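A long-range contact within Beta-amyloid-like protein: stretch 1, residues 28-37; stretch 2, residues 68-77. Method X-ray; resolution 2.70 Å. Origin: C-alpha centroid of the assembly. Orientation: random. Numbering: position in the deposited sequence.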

# COMPACT_ATOMS: atom_id res chain seq x y z
N LYS A 28 14.72 13.08 -5.45
CA LYS A 28 14.96 14.44 -5.02
C LYS A 28 15.64 14.36 -3.66
O LYS A 28 16.56 15.12 -3.36
CB LYS A 28 13.63 15.21 -4.94
CG LYS A 28 13.84 16.69 -4.66
CD LYS A 28 12.53 17.45 -4.50
CE LYS A 28 12.79 18.89 -4.08
NZ LYS A 28 11.52 19.56 -3.70
N HIS A 29 15.21 13.41 -2.84
CA HIS A 29 15.82 13.25 -1.53
C HIS A 29 17.31 12.88 -1.67
O HIS A 29 18.16 13.47 -1.02
CB HIS A 29 15.10 12.16 -0.72
CG HIS A 29 15.58 12.05 0.69
ND1 HIS A 29 15.84 10.84 1.30
CD2 HIS A 29 15.88 13.00 1.60
CE1 HIS A 29 16.28 11.06 2.52
NE2 HIS A 29 16.32 12.36 2.74
N ARG A 30 17.61 11.92 -2.53
CA ARG A 30 18.98 11.48 -2.76
C ARG A 30 19.89 12.66 -3.20
O ARG A 30 21.09 12.70 -2.87
CB ARG A 30 19.00 10.36 -3.80
CG ARG A 30 19.60 9.05 -3.30
CD ARG A 30 19.04 7.86 -4.07
NE ARG A 30 18.54 8.24 -5.39
CZ ARG A 30 17.33 7.93 -5.84
NH1 ARG A 30 16.50 7.23 -5.07
NH2 ARG A 30 16.94 8.36 -7.03
N LYS A 31 19.30 13.61 -3.91
CA LYS A 31 20.03 14.78 -4.39
C LYS A 31 20.50 15.57 -3.20
O LYS A 31 21.65 16.02 -3.17
CB LYS A 31 19.13 15.65 -5.25
CG LYS A 31 19.34 15.41 -6.63
N LYS A 32 19.62 15.74 -2.22
CA LYS A 32 19.96 16.49 -1.02
C LYS A 32 20.97 15.78 -0.14
O LYS A 32 21.92 16.40 0.33
CB LYS A 32 18.72 16.80 -0.18
CG LYS A 32 17.74 17.77 -0.85
CD LYS A 32 16.68 18.26 0.15
CE LYS A 32 15.81 19.37 -0.45
NZ LYS A 32 14.95 20.01 0.59
N VAL A 33 20.76 14.48 0.11
CA VAL A 33 21.70 13.74 0.94
C VAL A 33 23.09 13.86 0.33
O VAL A 33 24.06 14.16 1.03
CB VAL A 33 21.35 12.25 1.07
CG1 VAL A 33 22.44 11.53 1.88
CG2 VAL A 33 20.02 12.09 1.79
N ASP A 34 23.19 13.66 -0.98
CA ASP A 34 24.50 13.78 -1.61
C ASP A 34 25.14 15.13 -1.33
O ASP A 34 26.30 15.21 -0.92
CB ASP A 34 24.40 13.57 -3.11
CG ASP A 34 24.17 12.14 -3.45
OD1 ASP A 34 24.49 11.29 -2.59
OD2 ASP A 34 23.69 11.87 -4.58
N LYS A 35 24.37 16.19 -1.54
CA LYS A 35 24.88 17.52 -1.30
C LYS A 35 25.42 17.67 0.11
O LYS A 35 26.45 18.29 0.30
CB LYS A 35 23.79 18.57 -1.51
CG LYS A 35 24.26 19.96 -1.10
CD LYS A 35 23.09 20.95 -1.04
CE LYS A 35 23.52 22.27 -0.41
NZ LYS A 35 22.36 23.18 -0.17
N VAL A 36 24.72 17.11 1.09
CA VAL A 36 25.16 17.24 2.48
C VAL A 36 26.42 16.44 2.73
O VAL A 36 27.41 16.96 3.26
CB VAL A 36 24.06 16.76 3.47
CG1 VAL A 36 24.61 16.65 4.87
CG2 VAL A 36 22.91 17.74 3.46
N MET A 37 26.37 15.18 2.35
CA MET A 37 27.50 14.29 2.54
C MET A 37 28.77 14.86 1.89
O MET A 37 29.87 14.63 2.39
CB MET A 37 27.13 12.91 2.01
CG MET A 37 26.06 12.26 2.86
SD MET A 37 26.62 12.29 4.58
CE MET A 37 25.32 11.30 5.42
N ARG A 68 26.26 21.00 13.70
CA ARG A 68 25.59 21.39 12.47
C ARG A 68 25.16 20.19 11.66
O ARG A 68 23.99 20.04 11.31
CB ARG A 68 26.51 22.26 11.62
CG ARG A 68 26.23 23.65 11.82
N PHE A 69 26.12 19.32 11.35
CA PHE A 69 25.86 18.14 10.56
C PHE A 69 24.82 17.25 11.23
O PHE A 69 23.83 16.85 10.60
CB PHE A 69 27.16 17.40 10.34
CG PHE A 69 27.02 16.06 9.69
CD1 PHE A 69 26.59 15.94 8.37
CD2 PHE A 69 27.34 14.91 10.39
CE1 PHE A 69 26.50 14.68 7.76
CE2 PHE A 69 27.25 13.66 9.79
CZ PHE A 69 26.83 13.54 8.47
N GLN A 70 25.02 16.93 12.50
CA GLN A 70 24.05 16.08 13.18
C GLN A 70 22.68 16.69 12.95
O GLN A 70 21.79 16.03 12.42
CB GLN A 70 24.35 15.98 14.66
N LYS A 71 22.53 17.96 13.30
CA LYS A 71 21.26 18.65 13.12
C LYS A 71 20.74 18.62 11.69
O LYS A 71 19.59 18.26 11.45
CB LYS A 71 21.35 20.09 13.60
CG LYS A 71 20.99 20.26 15.06
CD LYS A 71 21.33 21.66 15.58
CE LYS A 71 22.80 21.78 15.98
NZ LYS A 71 23.07 23.05 16.70
N THR A 72 21.59 18.99 10.73
CA THR A 72 21.13 18.97 9.34
C THR A 72 20.61 17.61 8.91
O THR A 72 19.60 17.52 8.22
CB THR A 72 22.22 19.39 8.36
OG1 THR A 72 22.47 20.80 8.47
CG2 THR A 72 21.75 19.09 6.94
N VAL A 73 21.30 16.55 9.31
CA VAL A 73 20.85 15.21 8.96
C VAL A 73 19.43 15.04 9.45
O VAL A 73 18.50 14.98 8.65
CB VAL A 73 21.74 14.13 9.60
CG1 VAL A 73 21.16 12.74 9.32
CG2 VAL A 73 23.16 14.23 9.06
N SER A 74 19.26 14.97 10.78
CA SER A 74 17.93 14.83 11.39
C SER A 74 16.88 15.67 10.68
O SER A 74 15.79 15.20 10.37
CB SER A 74 17.96 15.24 12.86
OG SER A 74 18.64 14.27 13.64
N SER A 75 17.22 16.92 10.43
CA SER A 75 16.31 17.82 9.73
C SER A 75 15.83 17.12 8.45
O SER A 75 14.62 16.98 8.23
CB SER A 75 17.03 19.12 9.39
OG SER A 75 16.15 20.08 8.84
N LEU A 76 16.76 16.66 7.62
CA LEU A 76 16.41 15.97 6.37
C LEU A 76 15.58 14.70 6.56
O LEU A 76 14.59 14.48 5.87
CB LEU A 76 17.67 15.62 5.58
CG LEU A 76 18.19 16.70 4.64
CD1 LEU A 76 19.49 16.22 4.01
CD2 LEU A 76 17.14 17.02 3.57
N GLU A 77 16.02 13.88 7.50
CA GLU A 77 15.35 12.61 7.81
C GLU A 77 13.88 12.83 8.13
O GLU A 77 13.03 12.03 7.76
CB GLU A 77 16.08 11.97 8.98
CG GLU A 77 15.35 10.86 9.67
CD GLU A 77 16.18 10.27 10.78
OE1 GLU A 77 16.63 11.03 11.67
OE2 GLU A 77 16.37 9.04 10.77

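Two antiparallel helices can pack without any hydrogen bond between them, largely through carbon-to-carbon contacts, and this pair from a beta-amyloid-like protein is a clear example, in which K32 and T72 lend their methylenes and methyl to the apolar residues. Both stretches are helical throughout, their axes run at 177° and approach to 11.2 Å, a spacing wide enough that side chains rather than backbones must meet. No hydrogen bond crosses between them; each helix satisfies its own backbone with i to i+4 bonds, such as V36 N to K32 O at 3.0 Å. With the directions opposed, residue numbers rise along one helix as they fall along the other: V33 CA lies 7.9 Å from L76 CA, and V36 CA 8.0 Å from V73 CA.

Walking along the first helix, contact begins at H29, whose CA-to-CB bond points sideways but whose end comes nearer, bringing the ring toward L76. One turn later K32 points toward the partner. Its aliphatic stem supplies the contact, with K32 CD 3.7 Å from L76 CD2, a reminder that a lysine can pack through its methylenes while its charged end, K32 NZ, finds a hydrogen bond just outside the two stretches. V33, directed sideways, contributes little.

V36 is the most covered residue of the first stretch. V36 CG2 packs 3.8 Å from L76 CD1 and 3.9 Å from T72 CG2, and V36 CG1 lies 4.0 Å from F69 CE1; both methyls lie near T72 CG2. T72 thus offers its methyl to the partner, while its hydroxyl, T72 OG1, makes a weak hydrogen bond to R68 O at 3.3 Å within its own helix. At the end of the stretch, M37 brings its thioether to F69, with M37 SD 4.0 Å from F69 CE1. The sulfur sits at the ring edge, near the ring plane, as V36 CG1 does.

The interface is modest, burying 355 Å² in total, and L76 gives the largest single share.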